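Local coordinates for protein aldehyde reductase YahK (Escherichia coli, PDB 1UUF) that catalyses the NADPH-dependent reduction of a wide range of aldehydes to their alcohols as a zinc-containing member of the alcohol dehydrogenase family, at residues Asn48-Ile54 with Gln151-Glu157; Val75-Gly81 with His144-Tyr149; Gly107-Cys113 with Cys127-Thr133. The contacts are given in a common frame with arbitrary orientation. Residues are numbered along the deposited sequence.

In the fold
All three contacts belong to the GroES-like domain, and together they show how one domain combines sheet, loop and metal chemistry. Contact 1 joins strands 49-58 and 152-156 by regular backbone hydrogen bonds, with an apolar inner face and a more polar outer one. Nested within the loop it closes, contact 2 is the most buried: two irregular loops, rich in glycine and proline, meet close to the catalytic zinc. Contact 3, nested deeper still, is a short, bulged antiparallel strand pair that is only partly buried and ends at the four-cysteine zinc. The three touch one another: Val155 packs on Val110, Ile54 on Gly148, and Thr145 of contact 2 meets Gly132 of contact 3.

Contact 1: residues Asn48-Ile54 with Gln151-Glu157; sequences NDVKIEI and QQIVVHE
In an antiparallel strand pair, register decides which side chains meet. Strands 49-54 and 152-156, both extended (psi 109° to 159°), run at 158°, axes 4.4 Å apart at closest. Hydrogen-bonded pairs Val50-Val155 (Val50 N to Val155 O 2.8 Å) and Ile52-Ile153 (Ile52 N to Ile153 O 2.9 Å) alternate with non-hydrogen-bonded Asp49-His156, Lys51-Val154 and Glu53-Gln152; bonds from Ile54 N to Gln151 O and Glu157 N to Asn48 O close the ends. On one face, with Val50 and Val155, Ile153 (t, t) places CG2 4.0 Å from Ile52 CB and 3.9 Å from CD1 of Ile54 (m, t). All-t Lys51 lies on the other face with Val154, Gln152 and Glu53 (t, p). Asp49 (m) bonds through OD2 to Gly46 N and Arg43. His156 (chi1 t, chi2 -66°) turns a ring face to Asn48 CB, 3.9 Å from the ring centroid, a CH-pi contact. Asn48 chi1 m places OD1 where a water donates to it (2.8 Å) and to Glu157 OE1 (2.7 Å); that carboxylate also accepts from Lys97 N (OE2) and Glu96 N (OE1). In this GroES-like sheet, strand 84-91 flanks the other edge of strand 49-58, and Val106 of strand 103-106 packs against Ile52 and Val155.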
loop_
_atom_site.group_PDB
_atom_site.type_symbol
_atom_site.label_atom_id
_atom_site.label_comp_id
_atom_site.label_asym_id
_atom_site.label_seq_id
_atom_site.Cartn_x
_atom_site.Cartn_y
_atom_site.Cartn_z
ATOM N N ASN A 48 -29.725 -23.889 -12.066
ATOM C CA ASN A 48 -28.920 -23.426 -10.935
ATOM C C ASN A 48 -29.414 -22.107 -10.346
ATOM O O ASN A 48 -28.770 -21.546 -9.453
ATOM C CB ASN A 48 -27.459 -23.245 -11.357
ATOM C CG ASN A 48 -26.848 -24.512 -11.918
ATOM O OD1 ASN A 48 -26.820 -25.550 -11.256
ATOM N ND2 ASN A 48 -26.345 -24.430 -13.146
ATOM N N ASP A 49 -30.551 -21.619 -10.833
ATOM C CA ASP A 49 -31.099 -20.344 -10.370
ATOM C C ASP A 49 -32.020 -20.355 -9.160
ATOM O O ASP A 49 -32.705 -21.337 -8.875
ATOM C CB ASP A 49 -31.840 -19.634 -11.506
ATOM C CG ASP A 49 -30.921 -19.209 -12.622
ATOM O OD1 ASP A 49 -29.738 -18.915 -12.339
ATOM O OD2 ASP A 49 -31.390 -19.151 -13.782
ATOM N N VAL A 50 -32.032 -19.220 -8.468
ATOM C CA VAL A 50 -32.869 -19.011 -7.295
ATOM C C VAL A 50 -33.741 -17.798 -7.602
ATOM O O VAL A 50 -33.224 -16.725 -7.933
ATOM C CB VAL A 50 -32.019 -18.693 -6.036
ATOM C CG1 VAL A 50 -32.929 -18.484 -4.828
ATOM C CG2 VAL A 50 -31.030 -19.816 -5.775
ATOM N N LYS A 51 -35.057 -17.974 -7.521
ATOM C CA LYS A 51 -35.997 -16.885 -7.772
ATOM C C LYS A 51 -36.319 -16.280 -6.414
ATOM O O LYS A 51 -36.812 -16.970 -5.527
ATOM C CB LYS A 51 -37.272 -17.414 -8.426
ATOM C CG LYS A 51 -38.322 -16.349 -8.684
ATOM C CD LYS A 51 -39.549 -16.960 -9.345
ATOM C CE LYS A 51 -40.610 -15.912 -9.612
ATOM N NZ LYS A 51 -41.780 -16.504 -10.316
ATOM N N ILE A 52 -36.055 -14.986 -6.272
ATOM C CA ILE A 52 -36.241 -14.286 -5.007
ATOM C C ILE A 52 -37.274 -13.169 -5.018
ATOM O O ILE A 52 -37.261 -12.311 -5.901
ATOM C CB ILE A 52 -34.894 -13.669 -4.564
ATOM C CG1 ILE A 52 -33.833 -14.767 -4.470
ATOM C CG2 ILE A 52 -35.049 -12.945 -3.234
ATOM C CD1 ILE A 52 -32.425 -14.236 -4.306
ATOM N N GLU A 53 -38.161 -13.184 -4.027
ATOM C CA GLU A 53 -39.168 -12.143 -3.869
ATOM C C GLU A 53 -38.465 -11.142 -2.957
ATOM O O GLU A 53 -38.243 -11.419 -1.776
ATOM C CB GLU A 53 -40.412 -12.698 -3.176
ATOM C CG GLU A 53 -41.571 -11.721 -3.081
ATOM C CD GLU A 53 -42.159 -11.379 -4.439
ATOM O OE1 GLU A 53 -42.369 -12.309 -5.247
ATOM O OE2 GLU A 53 -42.421 -10.185 -4.696
ATOM N N ILE A 54 -38.094 -9.993 -3.507
ATOM C CA ILE A 54 -37.376 -8.985 -2.736
ATOM C C ILE A 54 -38.227 -8.282 -1.689
ATOM O O ILE A 54 -39.287 -7.730 -1.990
ATOM C CB ILE A 54 -36.742 -7.938 -3.674
ATOM C CG1 ILE A 54 -35.805 -8.637 -4.662
ATOM C CG2 ILE A 54 -35.961 -6.911 -2.864
ATOM C CD1 ILE A 54 -35.118 -7.694 -5.635
ATOM N N GLN A 151 -39.359 -5.907 -7.591
ATOM C CA GLN A 151 -40.098 -6.894 -6.812
ATOM C C GLN A 151 -39.457 -8.273 -6.750
ATOM O O GLN A 151 -39.625 -8.990 -5.764
ATOM C CB GLN A 151 -41.514 -7.058 -7.367
ATOM C CG GLN A 151 -42.366 -5.812 -7.344
ATOM C CD GLN A 151 -43.762 -6.083 -7.867
ATOM O OE1 GLN A 151 -43.935 -6.545 -8.996
ATOM N NE2 GLN A 151 -44.765 -5.808 -7.043
ATOM N N GLN A 152 -38.749 -8.650 -7.812
ATOM C CA GLN A 152 -38.112 -9.962 -7.885
ATOM C C GLN A 152 -36.779 -9.927 -8.619
ATOM O O GLN A 152 -36.501 -9.013 -9.389
ATOM C CB GLN A 152 -39.035 -10.958 -8.606
ATOM C CG GLN A 152 -40.297 -11.338 -7.843
ATOM C CD GLN A 152 -41.217 -12.257 -8.638
ATOM O OE1 GLN A 152 -42.197 -12.781 -8.105
ATOM N NE2 GLN A 152 -40.910 -12.448 -9.919
ATOM N N ILE A 153 -35.951 -10.936 -8.363
ATOM C CA ILE A 153 -34.662 -11.057 -9.030
ATOM C C ILE A 153 -34.346 -12.549 -9.095
ATOM O O ILE A 153 -34.779 -13.314 -8.233
ATOM C CB ILE A 153 -33.547 -10.274 -8.271
ATOM C CG1 ILE A 153 -32.274 -10.207 -9.128
ATOM C CG2 ILE A 153 -33.266 -10.931 -6.923
ATOM C CD1 ILE A 153 -31.223 -9.232 -8.600
ATOM N N VAL A 154 -33.639 -12.967 -10.143
ATOM C CA VAL A 154 -33.274 -14.370 -10.320
ATOM C C VAL A 154 -31.754 -14.431 -10.399
ATOM O O VAL A 154 -31.141 -13.797 -11.257
ATOM C CB VAL A 154 -33.895 -14.950 -11.614
ATOM C CG1 VAL A 154 -33.491 -16.407 -11.783
ATOM C CG2 VAL A 154 -35.408 -14.823 -11.557
ATOM N N VAL A 155 -31.149 -15.198 -9.497
ATOM C CA VAL A 155 -29.696 -15.285 -9.425
ATOM C C VAL A 155 -29.186 -16.714 -9.275
ATOM O O VAL A 155 -29.805 -17.535 -8.596
ATOM C CB VAL A 155 -29.179 -14.465 -8.210
ATOM C CG1 VAL A 155 -27.651 -14.434 -8.191
ATOM C CG2 VAL A 155 -29.753 -13.056 -8.252
ATOM N N HIS A 156 -28.054 -16.994 -9.918
ATOM C CA HIS A 156 -27.401 -18.301 -9.846
ATOM C C HIS A 156 -27.116 -18.513 -8.357
ATOM O O HIS A 156 -26.605 -17.609 -7.698
ATOM C CB HIS A 156 -26.099 -18.249 -10.654
ATOM C CG HIS A 156 -25.346 -19.542 -10.694
ATOM N ND1 HIS A 156 -24.774 -20.109 -9.574
ATOM C CD2 HIS A 156 -25.046 -20.366 -11.726
ATOM C CE1 HIS A 156 -24.154 -21.224 -9.915
ATOM N NE2 HIS A 156 -24.302 -21.403 -11.216
ATOM N N GLU A 157 -27.431 -19.694 -7.825
ATOM C CA GLU A 157 -27.246 -19.939 -6.393
ATOM C C GLU A 157 -25.849 -19.700 -5.830
ATOM O O GLU A 157 -25.708 -19.483 -4.626
ATOM C CB GLU A 157 -27.702 -21.352 -6.005
ATOM C CG GLU A 157 -26.806 -22.477 -6.480
ATOM C CD GLU A 157 -27.040 -23.763 -5.699
ATOM O OE1 GLU A 157 -26.582 -24.830 -6.157
ATOM O OE2 GLU A 157 -27.672 -23.706 -4.621
HETATM O O HOH W 1 -25.804 -25.078 -8.729
#

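Contact 2: residues Val75-Gly81 with His144-Tyr149; sequences VYPCVPG and HTLGGY
His144 NE2 donates to Pro77 O (2.7 Å), and three backbone bonds continue the join: Gly147 N to Val79 O (2.6 Å), Gly148 N to Gly81 O (2.7 Å) and Tyr149 N to Pro80 O (3.1 Å). Two irregular loops of the GroES-like domain thus run side by side in the same direction, with Val79, Pro80 and Gly81 opposite Leu146, Gly147 and Gly148. Gly81 opens the Gly-His-Glu signature of zinc alcohol dehydrogenases and precedes His82, a ligand of the catalytic zinc. Its backbone (phi 102°, psi 114°) calls for glycine; a CB on Gly147 would likewise clash with the carbonyls of residues 79-81. A water accepts from Val79 N (2.8 Å) and donates to Thr145 O (2.9 Å). Around this core, Val79 CB packs on Leu146 CB at 4.0 Å, and Pro80 CD meets Tyr149 CD2 at 3.7 Å. Pro77 follows a cis peptide. With chi1 p, His144 turns one ring face to Val75 CG1, which sits 3.6 Å from the ring centroid, a CH-pi contact.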
loop_
_atom_site.group_PDB
_atom_site.type_symbol
_atom_site.label_atom_id
_atom_site.label_comp_id
_atom_site.label_asym_id
_atom_site.label_seq_id
_atom_site.Cartn_x
_atom_site.Cartn_y
_atom_site.Cartn_z
ATOM N N VAL A 75 -26.003 2.078 -18.775
ATOM C CA VAL A 75 -26.865 1.654 -19.865
ATOM C C VAL A 75 -28.292 1.798 -19.355
ATOM O O VAL A 75 -28.605 1.366 -18.245
ATOM C CB VAL A 75 -26.612 0.180 -20.246
ATOM C CG1 VAL A 75 -27.501 -0.217 -21.416
ATOM C CG2 VAL A 75 -25.148 -0.020 -20.594
ATOM N N TYR A 76 -29.153 2.410 -20.159
ATOM C CA TYR A 76 -30.537 2.610 -19.753
ATOM C C TYR A 76 -31.509 1.674 -20.458
ATOM O O TYR A 76 -31.250 1.214 -21.571
ATOM C CB TYR A 76 -30.945 4.065 -19.990
ATOM C CG TYR A 76 -30.017 5.049 -19.323
ATOM C CD1 TYR A 76 -28.812 5.412 -19.921
ATOM C CD2 TYR A 76 -30.322 5.591 -18.075
ATOM C CE1 TYR A 76 -27.934 6.289 -19.297
ATOM C CE2 TYR A 76 -29.450 6.467 -17.442
ATOM C CZ TYR A 76 -28.259 6.812 -18.059
ATOM O OH TYR A 76 -27.393 7.681 -17.444
ATOM N N PRO A 77 -32.645 1.372 -19.807
ATOM C CA PRO A 77 -32.992 1.888 -18.478
ATOM C C PRO A 77 -32.061 1.360 -17.391
ATOM O O PRO A 77 -31.517 0.261 -17.508
ATOM C CB PRO A 77 -34.429 1.414 -18.293
ATOM C CG PRO A 77 -34.444 0.122 -19.036
ATOM C CD PRO A 77 -33.695 0.467 -20.304
ATOM N N CYS A 78 -31.868 2.155 -16.344
ATOM C CA CYS A 78 -31.012 1.751 -15.241
ATOM C C CYS A 78 -31.828 1.522 -13.977
ATOM O O CYS A 78 -32.499 2.430 -13.492
ATOM C CB CYS A 78 -29.953 2.814 -14.963
ATOM S SG CYS A 78 -28.897 2.419 -13.541
ATOM N N VAL A 79 -31.767 0.301 -13.451
ATOM C CA VAL A 79 -32.480 -0.047 -12.229
ATOM C C VAL A 79 -31.404 -0.429 -11.221
ATOM O O VAL A 79 -30.880 -1.545 -11.252
ATOM C CB VAL A 79 -33.431 -1.238 -12.445
ATOM C CG1 VAL A 79 -34.051 -1.666 -11.111
ATOM C CG2 VAL A 79 -34.531 -0.849 -13.426
ATOM N N PRO A 80 -31.046 0.507 -10.329
ATOM C CA PRO A 80 -30.020 0.276 -9.308
ATOM C C PRO A 80 -30.476 -0.648 -8.187
ATOM O O PRO A 80 -31.522 -1.295 -8.273
ATOM C CB PRO A 80 -29.722 1.683 -8.785
ATOM C CG PRO A 80 -30.242 2.606 -9.870
ATOM C CD PRO A 80 -31.483 1.913 -10.311
ATOM N N GLY A 81 -29.672 -0.687 -7.131
ATOM C CA GLY A 81 -29.983 -1.510 -5.979
ATOM C C GLY A 81 -29.200 -2.803 -5.911
ATOM O O GLY A 81 -29.357 -3.670 -6.765
ATOM N N HIS A 144 -28.693 -5.925 -20.232
ATOM C CA HIS A 144 -27.861 -5.538 -19.101
ATOM C C HIS A 144 -28.635 -5.835 -17.820
ATOM O O HIS A 144 -29.865 -5.843 -17.817
ATOM C CB HIS A 144 -27.473 -4.056 -19.174
ATOM C CG HIS A 144 -28.640 -3.121 -19.229
ATOM N ND1 HIS A 144 -29.448 -3.004 -20.339
ATOM C CD2 HIS A 144 -29.136 -2.262 -18.308
ATOM C CE1 HIS A 144 -30.394 -2.112 -20.099
ATOM N NE2 HIS A 144 -30.226 -1.647 -18.874
ATOM N N THR A 145 -27.912 -6.087 -16.737
ATOM C CA THR A 145 -28.550 -6.426 -15.474
ATOM C C THR A 145 -29.343 -5.296 -14.820
ATOM O O THR A 145 -28.935 -4.133 -14.831
ATOM C CB THR A 145 -27.510 -6.966 -14.462
ATOM O OG1 THR A 145 -26.427 -6.039 -14.345
ATOM C CG2 THR A 145 -26.964 -8.312 -14.932
ATOM N N LEU A 146 -30.493 -5.663 -14.268
ATOM C CA LEU A 146 -31.374 -4.726 -13.580
ATOM C C LEU A 146 -31.321 -5.106 -12.100
ATOM O O LEU A 146 -31.498 -6.272 -11.753
ATOM C CB LEU A 146 -32.794 -4.852 -14.129
ATOM C CG LEU A 146 -32.875 -4.645 -15.648
ATOM C CD1 LEU A 146 -34.295 -4.889 -16.126
ATOM C CD2 LEU A 146 -32.416 -3.239 -16.002
ATOM N N GLY A 147 -31.082 -4.111 -11.247
ATOM C CA GLY A 147 -30.941 -4.338 -9.816
ATOM C C GLY A 147 -32.109 -4.613 -8.885
ATOM O O GLY A 147 -33.194 -5.018 -9.298
ATOM N N GLY A 148 -31.854 -4.366 -7.600
ATOM C CA GLY A 148 -32.825 -4.615 -6.549
ATOM C C GLY A 148 -33.964 -3.648 -6.296
ATOM O O GLY A 148 -34.766 -3.889 -5.392
ATOM N N TYR A 149 -34.040 -2.552 -7.044
ATOM C CA TYR A 149 -35.155 -1.619 -6.871
ATOM C C TYR A 149 -36.302 -2.255 -7.646
ATOM O O TYR A 149 -36.897 -1.627 -8.526
ATOM C CB TYR A 149 -34.851 -0.257 -7.492
ATOM C CG TYR A 149 -33.846 0.614 -6.775
ATOM C CD1 TYR A 149 -33.118 0.150 -5.679
ATOM C CD2 TYR A 149 -33.594 1.905 -7.232
ATOM C CE1 TYR A 149 -32.154 0.965 -5.062
ATOM C CE2 TYR A 149 -32.646 2.715 -6.633
ATOM C CZ TYR A 149 -31.926 2.243 -5.552
ATOM O OH TYR A 149 -30.969 3.059 -5.000
HETATM O O HOH W 2 -29.688 -1.296 -14.564
#

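Contact 3: residues Gly107-Cys113 with Cys127-Thr133; sequences GCIVDSC and CDHMTGT. With ZN (zinc ion), chain B.
A classic beta bulge interrupts this short two-stranded antiparallel pair, which closes the base of the zinc-binding lobe: Val110 and Asp111 both face Thr131, so the register slips by one residue. Thr131 O accepts from Val110 N at 3.0 Å and, weakly, from Asp111 N at 3.5 Å, while Thr131 N returns a bond to Asp111 O at 2.7 Å. Val110 is therefore held with phi/psi of -118°/-10°, and the chain turns a corner there. Before the bulge, Ile109 pairs with Gly132 in non-hydrogen-bonded, antiparallel fashion (CA-CA 4.8 Å). Thr133 fastens that end, N to Cys108 O at 2.9 Å and, with chi1 m, OG1 donating to Gly107 O at 2.5 Å. The packing is modest: Ile109 (m, t) sets CG2 3.6 Å from CG of Met130 (chi1 t), and Val110 (m) puts CG2 3.6 Å from CG2 of Thr131 (m). Cys108, toward the other end of the segment from Cys113, has its side chain next to that of His82, a catalytic-zinc ligand.

Past the bulge the two segments converge on the second zinc, where Cys113 SG (chi1 p) and Cys127 SG (chi1 t) each bind at 2.4 Å and Cys116 and Cys119 complete the four-cysteine site. Cys127 SG also accepts from His129 N at 3.3 Å and, weakly, from Cys113 N at 3.6 Å. Four cysteine ligands with no substrate position are the hallmark of the structural zinc of this family; backbone NH groups directed at a sulphur are consistent with a thiolate, whose negative charge they would help to offset.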
loop_
_atom_site.group_PDB
_atom_site.type_symbol
_atom_site.label_atom_id
_atom_site.label_comp_id
_atom_site.label_asym_id
_atom_site.label_seq_id
_atom_site.Cartn_x
_atom_site.Cartn_y
_atom_site.Cartn_z
ATOM N N GLY A 107 -25.817 -9.415 -3.143
ATOM C CA GLY A 107 -25.010 -8.210 -3.059
ATOM C C GLY A 107 -24.756 -7.576 -4.415
ATOM O O GLY A 107 -25.660 -7.487 -5.252
ATOM N N CYS A 108 -23.516 -7.149 -4.639
ATOM C CA CYS A 108 -23.132 -6.488 -5.887
ATOM C C CYS A 108 -22.814 -7.426 -7.042
ATOM O O CYS A 108 -22.693 -6.977 -8.183
ATOM C CB CYS A 108 -21.906 -5.604 -5.654
ATOM S SG CYS A 108 -22.142 -4.307 -4.442
ATOM N N ILE A 109 -22.684 -8.717 -6.746
ATOM C CA ILE A 109 -22.335 -9.725 -7.749
ATOM C C ILE A 109 -23.448 -10.723 -8.035
ATOM O O ILE A 109 -24.022 -11.292 -7.104
ATOM C CB ILE A 109 -21.132 -10.572 -7.281
ATOM C CG1 ILE A 109 -20.007 -9.664 -6.784
ATOM C CG2 ILE A 109 -20.659 -11.477 -8.414
ATOM C CD1 ILE A 109 -18.894 -10.419 -6.089
ATOM N N VAL A 110 -23.751 -10.943 -9.316
ATOM C CA VAL A 110 -24.760 -11.938 -9.678
ATOM C C VAL A 110 -24.150 -13.058 -10.523
ATOM O O VAL A 110 -24.794 -14.078 -10.762
ATOM C CB VAL A 110 -25.980 -11.327 -10.421
ATOM C CG1 VAL A 110 -26.820 -10.501 -9.440
ATOM C CG2 VAL A 110 -25.520 -10.473 -11.590
ATOM N N ASP A 111 -22.906 -12.872 -10.965
ATOM C CA ASP A 111 -22.213 -13.903 -11.739
ATOM C C ASP A 111 -20.737 -13.553 -11.933
ATOM O O ASP A 111 -20.323 -12.415 -11.720
ATOM C CB ASP A 111 -22.881 -14.094 -13.111
ATOM C CG ASP A 111 -22.786 -15.533 -13.620
ATOM O OD1 ASP A 111 -22.076 -16.349 -12.994
ATOM O OD2 ASP A 111 -23.422 -15.848 -14.652
ATOM N N SER A 112 -19.939 -14.550 -12.298
ATOM C CA SER A 112 -18.517 -14.347 -12.563
ATOM C C SER A 112 -18.062 -15.483 -13.481
ATOM O O SER A 112 -18.831 -16.412 -13.740
ATOM C CB SER A 112 -17.701 -14.320 -11.263
ATOM O OG SER A 112 -17.714 -15.564 -10.592
ATOM N N CYS A 113 -16.834 -15.422 -13.977
ATOM C CA CYS A 113 -16.369 -16.458 -14.901
ATOM C C CYS A 113 -16.248 -17.845 -14.268
ATOM O O CYS A 113 -16.393 -18.853 -14.952
ATOM C CB CYS A 113 -15.048 -16.038 -15.559
ATOM S SG CYS A 113 -13.527 -16.455 -14.686
ATOM N N CYS A 127 -12.910 -10.629 -10.037
ATOM C CA CYS A 127 -12.889 -11.291 -11.338
ATOM C C CYS A 127 -12.957 -10.217 -12.425
ATOM O O CYS A 127 -13.714 -9.255 -12.301
ATOM C CB CYS A 127 -14.090 -12.238 -11.463
ATOM S SG CYS A 127 -14.327 -12.985 -13.103
ATOM N N ASP A 128 -12.164 -10.368 -13.484
ATOM C CA ASP A 128 -12.178 -9.388 -14.570
ATOM C C ASP A 128 -13.482 -9.417 -15.344
ATOM O O ASP A 128 -13.803 -8.474 -16.072
ATOM C CB ASP A 128 -11.042 -9.644 -15.563
ATOM C CG ASP A 128 -9.714 -9.110 -15.084
ATOM O OD1 ASP A 128 -9.702 -8.055 -14.416
ATOM O OD2 ASP A 128 -8.680 -9.735 -15.400
ATOM N N HIS A 129 -14.230 -10.503 -15.199
ATOM C CA HIS A 129 -15.481 -10.647 -15.928
ATOM C C HIS A 129 -16.664 -10.836 -14.997
ATOM O O HIS A 129 -17.608 -11.556 -15.309
ATOM C CB HIS A 129 -15.358 -11.822 -16.890
ATOM C CG HIS A 129 -14.119 -11.767 -17.725
ATOM N ND1 HIS A 129 -13.920 -10.808 -18.692
ATOM C CD2 HIS A 129 -12.983 -12.503 -17.685
ATOM C CE1 HIS A 129 -12.714 -10.951 -19.211
ATOM N NE2 HIS A 129 -12.124 -11.972 -18.616
ATOM N N MET A 130 -16.602 -10.176 -13.849
ATOM C CA MET A 130 -17.674 -10.262 -12.876
ATOM C C MET A 130 -18.905 -9.534 -13.408
ATOM O O MET A 130 -18.794 -8.450 -13.986
ATOM C CB MET A 130 -17.215 -9.646 -11.551
ATOM C CG MET A 130 -18.242 -9.698 -10.435
ATOM S SD MET A 130 -19.219 -8.192 -10.322
ATOM C CE MET A 130 -18.098 -7.180 -9.364
ATOM N N THR A 131 -20.072 -10.146 -13.231
ATOM C CA THR A 131 -21.326 -9.547 -13.672
ATOM C C THR A 131 -21.954 -8.841 -12.477
ATOM O O THR A 131 -22.350 -9.486 -11.507
ATOM C CB THR A 131 -22.316 -10.613 -14.186
ATOM O OG1 THR A 131 -21.758 -11.280 -15.326
ATOM C CG2 THR A 131 -23.643 -9.963 -14.588
ATOM N N GLY A 132 -22.028 -7.516 -12.545
ATOM C CA GLY A 132 -22.609 -6.752 -11.457
ATOM C C GLY A 132 -24.119 -6.876 -11.419
ATOM O O GLY A 132 -24.765 -7.082 -12.444
ATOM N N THR A 133 -24.682 -6.734 -10.225
ATOM C CA THR A 133 -26.119 -6.837 -10.027
ATOM C C THR A 133 -26.877 -5.893 -10.953
ATOM O O THR A 133 -28.011 -6.176 -11.338
ATOM C CB THR A 133 -26.446 -6.581 -8.555
ATOM O OG1 THR A 133 -25.664 -7.486 -7.767
ATOM C CG2 THR A 133 -27.923 -6.823 -8.267
HETATM ZN ZN ZN B . -13.355 -15.133 -12.741
#